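Long-range contacts in serine acetyltransferase (Entamoeba histolytica, PDB 3P47), which probably transfers an acetyl group to the hydroxyl of serine, a step of amino-acid biosynthesis, and is bound here to L-cysteine: residues A172-H177 / A192-W197; I188-I193 / T222-T227. All coordinates share one frame; numbering follows the deposited sequence.

Contact 1 of 2, residues A172-H177 / A192-W197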
ATOM      1  N   ALA A 172       7.967 -17.716   6.621  1.00 19.36           N
ATOM      2  CA  ALA A 172       8.864 -17.839   5.464  1.00 18.49           C
ATOM      3  C   ALA A 172      10.331 -17.935   5.882  1.00 18.60           C
ATOM      4  O   ALA A 172      10.766 -17.271   6.833  1.00 19.99           O
ATOM      5  CB  ALA A 172       8.668 -16.628   4.496  1.00 19.68           C
ATOM      6  N   SER A 173      11.084 -18.751   5.152  1.00 19.40           N
ATOM      7  CA  SER A 173      12.498 -18.947   5.417  1.00 20.20           C
ATOM      8  C   SER A 173      13.267 -18.369   4.230  1.00 19.09           C
ATOM      9  O   SER A 173      13.175 -18.883   3.132  1.00 20.06           O
ATOM     10  CB  SER A 173      12.788 -20.444   5.604  1.00 22.04           C
ATOM     11  OG  SER A 173      14.175 -20.717   5.531  1.00 25.96           O
ATOM     12  N   ILE A 174      14.045 -17.320   4.462  1.00 18.91           N
ATOM     13  CA  ILE A 174      14.764 -16.651   3.353  1.00 18.71           C
ATOM     14  C   ILE A 174      16.252 -16.469   3.666  1.00 18.68           C
ATOM     15  O   ILE A 174      16.607 -15.902   4.690  1.00 17.28           O
ATOM     16  CB  ILE A 174      14.136 -15.284   3.069  1.00 18.85           C
ATOM     17  CG1 ILE A 174      12.608 -15.404   2.960  1.00 18.48           C
ATOM     18  CG2 ILE A 174      14.709 -14.619   1.782  1.00 19.14           C
ATOM     19  CD1 ILE A 174      11.903 -14.028   2.682  1.00 16.03           C
ATOM     20  N   LYS A 175      17.111 -16.915   2.749  1.00 19.66           N
ATOM     21  CA  LYS A 175      18.551 -16.786   2.896  1.00 21.63           C
ATOM     22  C   LYS A 175      19.018 -15.359   2.568  1.00 22.02           C
ATOM     23  O   LYS A 175      18.177 -14.508   2.275  1.00 21.76           O
ATOM     24  CB  LYS A 175      19.246 -17.853   2.036  1.00 21.86           C
ATOM     25  CG  LYS A 175      19.192 -19.193   2.718  1.00 24.90           C
ATOM     26  CD  LYS A 175      19.789 -20.276   1.867  1.00 28.72           C
ATOM     27  CE  LYS A 175      20.008 -21.553   2.685  1.00 31.82           C
ATOM     28  NZ  LYS A 175      20.265 -22.686   1.741  1.00 31.09           N
ATOM     29  N   GLY A 176      20.335 -15.102   2.646  1.00 20.67           N
ATOM     30  CA  GLY A 176      20.899 -13.770   2.339  1.00 19.97           C
ATOM     31  C   GLY A 176      20.957 -13.348   0.876  1.00 18.94           C
ATOM     32  O   GLY A 176      20.531 -14.076  -0.018  1.00 20.38           O
ATOM     33  N   HIS A 177      21.559 -12.185   0.656  1.00 17.95           N
ATOM     34  CA  HIS A 177      21.597 -11.545  -0.650  1.00 19.27           C
ATOM     35  C   HIS A 177      20.218 -11.543  -1.254  1.00 17.88           C
ATOM     36  O   HIS A 177      20.030 -11.930  -2.444  1.00 17.11           O
ATOM     37  CB  HIS A 177      22.591 -12.275  -1.560  1.00 18.80           C
ATOM     38  CG  HIS A 177      24.014 -12.215  -1.053  1.00 19.99           C
ATOM     39  ND1 HIS A 177      24.863 -11.158  -1.332  1.00 22.54           N
ATOM     40  CD2 HIS A 177      24.729 -13.084  -0.305  1.00 17.91           C
ATOM     41  CE1 HIS A 177      26.046 -11.379  -0.782  1.00 19.19           C
ATOM     42  NE2 HIS A 177      25.988 -12.534  -0.133  1.00 22.10           N
ATOM     43  N   ALA A 192       6.911 -20.925   2.679  1.00 21.26           N
ATOM     44  CA  ALA A 192       7.885 -20.664   1.607  1.00 21.27           C
ATOM     45  C   ALA A 192       9.337 -20.836   2.072  1.00 20.65           C
ATOM     46  O   ALA A 192       9.694 -20.491   3.203  1.00 20.89           O
ATOM     47  CB  ALA A 192       7.630 -19.256   1.034  1.00 21.72           C
ATOM     48  N   ILE A 193      10.191 -21.361   1.187  1.00 21.44           N
ATOM     49  CA  ILE A 193      11.634 -21.436   1.476  1.00 22.08           C
ATOM     50  C   ILE A 193      12.343 -20.837   0.305  1.00 21.91           C
ATOM     51  O   ILE A 193      12.101 -21.245  -0.835  1.00 22.54           O
ATOM     52  CB  ILE A 193      12.119 -22.920   1.664  1.00 22.69           C
ATOM     53  CG1 ILE A 193      11.324 -23.636   2.737  1.00 24.42           C
ATOM     54  CG2 ILE A 193      13.625 -23.004   1.974  1.00 23.39           C
ATOM     55  CD1 ILE A 193      11.352 -23.030   4.060  1.00 30.12           C
ATOM     56  N   ILE A 194      13.205 -19.849   0.577  1.00 21.08           N
ATOM     57  CA  ILE A 194      13.871 -19.148  -0.489  1.00 21.07           C
ATOM     58  C   ILE A 194      15.397 -19.169  -0.225  1.00 21.00           C
ATOM     59  O   ILE A 194      15.874 -18.819   0.866  1.00 20.18           O
ATOM     60  CB  ILE A 194      13.364 -17.676  -0.572  1.00 21.43           C
ATOM     61  CG1 ILE A 194      11.857 -17.643  -0.837  1.00 22.25           C
ATOM     62  CG2 ILE A 194      14.253 -16.895  -1.546  1.00 19.77           C
ATOM     63  CD1 ILE A 194      11.241 -16.240  -0.769  1.00 24.10           C
ATOM     64  N   GLY A 195      16.148 -19.576  -1.233  1.00 22.03           N
ATOM     65  CA  GLY A 195      17.602 -19.697  -1.117  1.00 22.87           C
ATOM     66  C   GLY A 195      18.308 -18.363  -1.281  1.00 24.19           C
ATOM     67  O   GLY A 195      17.683 -17.295  -1.186  1.00 23.35           O
ATOM     68  N   GLU A 196      19.613 -18.428  -1.563  1.00 22.64           N
ATOM     69  CA  GLU A 196      20.477 -17.247  -1.598  1.00 23.52           C
ATOM     70  C   GLU A 196      20.316 -16.511  -2.937  1.00 21.67           C
ATOM     71  O   GLU A 196      19.978 -17.120  -3.969  1.00 23.03           O
ATOM     72  CB  GLU A 196      21.959 -17.676  -1.419  1.00 22.92           C
ATOM     73  CG  GLU A 196      22.916 -16.564  -0.981  1.00 26.69           C
ATOM     74  CD  GLU A 196      22.986 -16.309   0.532  1.00 28.05           C
ATOM     75  OE1 GLU A 196      23.594 -15.285   0.930  1.00 26.11           O
ATOM     76  OE2 GLU A 196      22.446 -17.106   1.328  1.00 29.87           O
ATOM     77  N   TRP A 197      20.579 -15.204  -2.930  1.00 22.48           N
ATOM     78  CA  TRP A 197      20.537 -14.428  -4.184  1.00 21.79           C
ATOM     79  C   TRP A 197      19.211 -14.612  -4.915  1.00 21.35           C
ATOM     80  O   TRP A 197      19.169 -14.892  -6.134  1.00 21.26           O
ATOM     81  CB  TRP A 197      21.715 -14.820  -5.101  1.00 22.18           C
ATOM     82  CG  TRP A 197      22.975 -14.101  -4.744  1.00 22.47           C
ATOM     83  CD1 TRP A 197      24.056 -14.605  -4.089  1.00 23.75           C
ATOM     84  CD2 TRP A 197      23.273 -12.741  -5.039  1.00 23.00           C
ATOM     85  NE1 TRP A 197      25.024 -13.631  -3.950  1.00 23.49           N
ATOM     86  CE2 TRP A 197      24.568 -12.481  -4.546  1.00 24.36           C
ATOM     87  CE3 TRP A 197      22.578 -11.716  -5.721  1.00 25.61           C
ATOM     88  CZ2 TRP A 197      25.176 -11.225  -4.655  1.00 22.89           C
ATOM     89  CZ3 TRP A 197      23.177 -10.451  -5.815  1.00 24.59           C
ATOM     90  CH2 TRP A 197      24.475 -10.231  -5.294  1.00 24.60           C
TER
HETATM   91  O   HOH W   1      15.822 -20.441   3.220  1.00 22.34           O
HETATM   92  O   HOH W   2      17.809 -14.411  -1.317  1.00 20.00           O
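Ser173 and Ile174 pair in parallel with Ile193 and Ile194, and the two segments keep the same heading, 1° apart from end to end. Ser173 N bonds Ala192 O, Ile194 N bonds Ser173 O at 2.7 Å, and Lys175 N bonds Ile194 O. Past the strands, Trp197 N donates to Gly176 O at 3.1 Å and carries the pairing into the turn. Ile174 and Ile194 lie side by side and point the same way, their CG2 methyls 4.1 Å apart. Both also pack on Ile188, from strand 187-188, which precedes 193-194 in the chain. On the opposite face Ile193 CD1 presses on Ser173 CB at 3.3 Å, tighter than usual for two carbons. A chi2 of -58° folds that methyl back toward the serine. Water 1 joins Ser173 OG to Ile194 O. Water 2 donates to both Gly195 O and Gly176 O.

At the far end the His177 and Trp197 rings form an offset stack. The imidazole lies over the five-membered ring of the indole, centroids 4.2 Å apart and planes 12° apart. His177 CB makes a CH-pi contact over the same five-membered ring, 3.5 Å from its centroid. Tyr231 stacks on Trp197 in turn, continuing the row of rings. Glu196 bends at chi2 and brings OE2 to Gly176 N, a weak bond of 3.2 Å. These are successive coils of the left-handed parallel beta-helix of the hexapeptide-repeat acyltransferases, with equivalent residues stacked from one coil to the next. The chemistry implies a coil joint held by backbone bonds along the strands, by two waters that satisfy carbonyls between the coils, and by flat rings at the turn.

Contact 2 of 2, residues I188-I193 / T222-T227. With CYS (cysteine), chain B.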
ATOM      1  N   ILE A 188       4.648 -13.671   0.094  1.00 17.16           N
ATOM      2  CA  ILE A 188       5.512 -14.832   0.366  1.00 18.32           C
ATOM      3  C   ILE A 188       4.941 -15.574   1.581  1.00 17.87           C
ATOM      4  O   ILE A 188       4.851 -15.027   2.658  1.00 19.59           O
ATOM      5  CB  ILE A 188       6.977 -14.411   0.608  1.00 17.22           C
ATOM      6  CG1 ILE A 188       7.606 -13.693  -0.639  1.00 19.03           C
ATOM      7  CG2 ILE A 188       7.814 -15.662   1.054  1.00 17.47           C
ATOM      8  CD1 ILE A 188       9.038 -13.069  -0.298  1.00 20.53           C
ATOM      9  N   GLY A 189       4.547 -16.830   1.379  1.00 19.77           N
ATOM     10  CA  GLY A 189       3.778 -17.563   2.371  1.00 19.56           C
ATOM     11  C   GLY A 189       4.525 -18.177   3.543  1.00 20.04           C
ATOM     12  O   GLY A 189       5.742 -18.332   3.547  1.00 19.56           O
ATOM     13  N   GLU A 190       3.731 -18.524   4.552  1.00 19.82           N
ATOM     14  CA  GLU A 190       4.172 -19.143   5.797  1.00 20.06           C
ATOM     15  C   GLU A 190       5.204 -20.267   5.635  1.00 19.86           C
ATOM     16  O   GLU A 190       6.090 -20.404   6.460  1.00 20.81           O
ATOM     17  CB  GLU A 190       2.944 -19.688   6.554  1.00 20.03           C
ATOM     18  CG  GLU A 190       3.333 -20.291   7.925  1.00 22.11           C
ATOM     19  CD  GLU A 190       2.136 -20.546   8.846  1.00 24.07           C
ATOM     20  OE1 GLU A 190       2.336 -20.628  10.073  1.00 19.92           O
ATOM     21  OE2 GLU A 190       1.018 -20.656   8.346  1.00 21.63           O
ATOM     22  N   THR A 191       5.056 -21.084   4.607  1.00 20.97           N
ATOM     23  CA  THR A 191       5.935 -22.215   4.452  1.00 21.48           C
ATOM     24  C   THR A 191       6.849 -22.112   3.266  1.00 22.38           C
ATOM     25  O   THR A 191       7.531 -23.074   2.922  1.00 22.81           O
ATOM     26  CB  THR A 191       5.181 -23.574   4.479  1.00 21.78           C
ATOM     27  OG1 THR A 191       4.350 -23.691   3.328  1.00 21.13           O
ATOM     28  CG2 THR A 191       4.353 -23.650   5.733  1.00 21.57           C
ATOM     29  N   ALA A 192       6.911 -20.925   2.679  1.00 21.26           N
ATOM     30  CA  ALA A 192       7.885 -20.664   1.607  1.00 21.27           C
ATOM     31  C   ALA A 192       9.337 -20.836   2.072  1.00 20.65           C
ATOM     32  O   ALA A 192       9.694 -20.491   3.203  1.00 20.89           O
ATOM     33  CB  ALA A 192       7.630 -19.256   1.034  1.00 21.72           C
ATOM     34  N   ILE A 193      10.191 -21.361   1.187  1.00 21.44           N
ATOM     35  CA  ILE A 193      11.634 -21.436   1.476  1.00 22.08           C
ATOM     36  C   ILE A 193      12.343 -20.837   0.305  1.00 21.91           C
ATOM     37  O   ILE A 193      12.101 -21.245  -0.835  1.00 22.54           O
ATOM     38  CB  ILE A 193      12.119 -22.920   1.664  1.00 22.69           C
ATOM     39  CG1 ILE A 193      11.324 -23.636   2.737  1.00 24.42           C
ATOM     40  CG2 ILE A 193      13.625 -23.004   1.974  1.00 23.39           C
ATOM     41  CD1 ILE A 193      11.352 -23.030   4.060  1.00 30.12           C
ATOM     42  N   THR A 222       0.860 -26.970   7.493  1.00 26.62           N
ATOM     43  CA  THR A 222       1.547 -27.909   6.582  1.00 26.24           C
ATOM     44  C   THR A 222       2.274 -27.188   5.461  1.00 26.59           C
ATOM     45  O   THR A 222       1.868 -26.096   5.053  1.00 23.62           O
ATOM     46  CB  THR A 222       0.661 -29.008   5.959  1.00 27.21           C
ATOM     47  OG1 THR A 222      -0.066 -28.490   4.830  1.00 27.42           O
ATOM     48  CG2 THR A 222      -0.252 -29.626   6.990  1.00 27.76           C
ATOM     49  N   LYS A 223       3.335 -27.827   4.965  1.00 26.54           N
ATOM     50  CA  LYS A 223       4.104 -27.293   3.844  1.00 26.95           C
ATOM     51  C   LYS A 223       3.248 -27.230   2.578  1.00 26.67           C
ATOM     52  O   LYS A 223       2.730 -28.249   2.038  1.00 26.53           O
ATOM     53  CB  LYS A 223       5.368 -28.139   3.645  1.00 26.95           C
ATOM     54  CG  LYS A 223       6.097 -27.910   2.340  1.00 27.52           C
ATOM     55  CD  LYS A 223       6.644 -26.499   2.207  1.00 30.04           C
ATOM     56  CE  LYS A 223       7.765 -26.498   1.141  1.00 29.81           C
ATOM     57  NZ  LYS A 223       8.207 -25.139   0.752  1.00 29.38           N
ATOM     58  N   ARG A 224       3.078 -26.011   2.082  1.00 25.09           N
ATOM     59  CA  ARG A 224       2.093 -25.781   1.046  1.00 24.34           C
ATOM     60  C   ARG A 224       2.466 -24.628   0.123  1.00 23.37           C
ATOM     61  O   ARG A 224       1.707 -24.321  -0.782  1.00 23.42           O
ATOM     62  CB  ARG A 224       0.689 -25.549   1.658  1.00 23.56           C
ATOM     63  CG  ARG A 224       0.609 -24.299   2.540  1.00 22.46           C
ATOM     64  CD  ARG A 224      -0.631 -24.248   3.429  1.00 23.01           C
ATOM     65  NE  ARG A 224      -0.674 -22.959   4.147  1.00 22.14           N
ATOM     66  CZ  ARG A 224      -0.013 -22.681   5.275  1.00 21.41           C
ATOM     67  NH1 ARG A 224       0.786 -23.586   5.854  1.00 20.02           N
ATOM     68  NH2 ARG A 224      -0.114 -21.464   5.822  1.00 19.27           N
ATOM     69  N   HIS A 225       3.638 -24.019   0.335  1.00 23.85           N
ATOM     70  CA  HIS A 225       4.129 -22.923  -0.528  1.00 23.49           C
ATOM     71  C   HIS A 225       5.454 -23.330  -1.191  1.00 24.00           C
ATOM     72  O   HIS A 225       6.078 -24.313  -0.780  1.00 24.07           O
ATOM     73  CB  HIS A 225       4.308 -21.652   0.308  1.00 23.05           C
ATOM     74  CG  HIS A 225       3.057 -21.224   1.019  1.00 23.71           C
ATOM     75  ND1 HIS A 225       2.919 -21.273   2.389  1.00 23.28           N
ATOM     76  CD2 HIS A 225       1.876 -20.770   0.540  1.00 22.67           C
ATOM     77  CE1 HIS A 225       1.710 -20.864   2.725  1.00 22.67           C
ATOM     78  NE2 HIS A 225       1.058 -20.544   1.619  1.00 22.62           N
ATOM     79  N   PRO A 226       5.909 -22.582  -2.206  1.00 23.78           N
ATOM     80  CA  PRO A 226       7.050 -23.157  -2.957  1.00 23.98           C
ATOM     81  C   PRO A 226       8.401 -23.159  -2.222  1.00 23.79           C
ATOM     82  O   PRO A 226       8.618 -22.410  -1.269  1.00 23.24           O
ATOM     83  CB  PRO A 226       7.113 -22.286  -4.224  1.00 23.92           C
ATOM     84  CG  PRO A 226       5.747 -21.543  -4.266  1.00 23.50           C
ATOM     85  CD  PRO A 226       5.437 -21.317  -2.817  1.00 23.82           C
ATOM     86  N   THR A 227       9.322 -23.997  -2.679  1.00 24.19           N
ATOM     87  CA  THR A 227      10.708 -23.924  -2.199  1.00 24.32           C
ATOM     88  C   THR A 227      11.521 -23.495  -3.401  1.00 25.00           C
ATOM     89  O   THR A 227      11.381 -24.081  -4.475  1.00 26.28           O
ATOM     90  CB  THR A 227      11.203 -25.301  -1.651  1.00 25.53           C
ATOM     91  OG1 THR A 227      10.572 -25.568  -0.389  1.00 23.99           O
ATOM     92  CG2 THR A 227      12.743 -25.309  -1.445  1.00 25.41           C
TER
HETATM   93  N   CYS B 314      -3.011 -17.486   3.279  1.00 21.30           N
HETATM   94  CA  CYS B 314      -3.078 -18.786   2.545  1.00 25.12           C
HETATM   95  C   CYS B 314      -2.052 -19.796   3.089  1.00 23.40           C
HETATM   96  O   CYS B 314      -1.894 -20.865   2.546  1.00 25.10           O
HETATM   97  CB  CYS B 314      -2.821 -18.521   1.067  1.00 25.21           C
HETATM   98  SG  CYS B 314      -1.152 -18.067   0.908  1.00 35.08           S
HETATM   99  OXT CYS B 314      -1.352 -19.552   4.061  1.00 23.37           O
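Glu190 and Arg224 form the salt bridge of this contact. Arg224 NH2 lies 2.9 Å from Glu190 OE2, and the N-H points almost straight at it (169°). It meets the anti side of the carboxylate, whose plane stands 81° from that of the guanidinium. Tyr145 OH bonds the other oxygen, Glu190 OE1. The guanidinium is also held at NH1, which donates to Thr222 O.

Several hydrogen bonds centre on Thr191. Its OG1 sits between the backbone N and the carbonyl carbon (chi1 67°), where Arg224 N donates to it at 2.9 Å and His225 N adds a weak bond. OG1 also bonds His225 ND1 at 3.0 Å, with the direction open. Thr191 N donates to the same ND1 at 3.1 Å, from a little out of the ring plane. Lys223 bends at chi2, and its NZ gathers Thr191 O, His225 O and Thr227 OG1.

Gly189 to Ala192 is a type I beta turn at a corner of one coil of the left-handed beta-helix, and 222-227 brings the chain back from a long excursion into the next coil. The pairing resumes at Ile193 and Thr227, which form a parallel bridge, with Ile193 N bonded to Pro226 O at 3.1 Å.

A CH-pi contact puts Gly189 CA over one face of the His225 ring, 3.8 Å from its centroid; Arg224 CG lies over the opposite face.

This contact grips the bound cysteine by its carboxylate. Arg224 NE donates to cysteine O at 2.9 Å and NH2 to OXT, while His225 NE2 adds a weak bond to O. His210 also bonds the ligand, and Asp116 and Asp181 of the third subunit bond it too, so the pocket lies between subunits.

From the N terminus, the chain first passes 172-177. One coil later it reaches 192-197, where contact 1 closes a loop of 14 residues. Segment 188-193 of contact 2 lies near the end of that span and runs into 192-197, sharing Ala192 and Ile193. The chain then runs through strand 205-207 and a long excursion before 222-227 closes the larger loop of contact 2. The two loops overlap over 188-197, and neither encloses the other. Together they join strands 173-174, 193-194 and 227-228 side by side. They also touch directly, where Ala172 and Ile194 pack on Ile188. Contact 2 reaches the cysteine pocket.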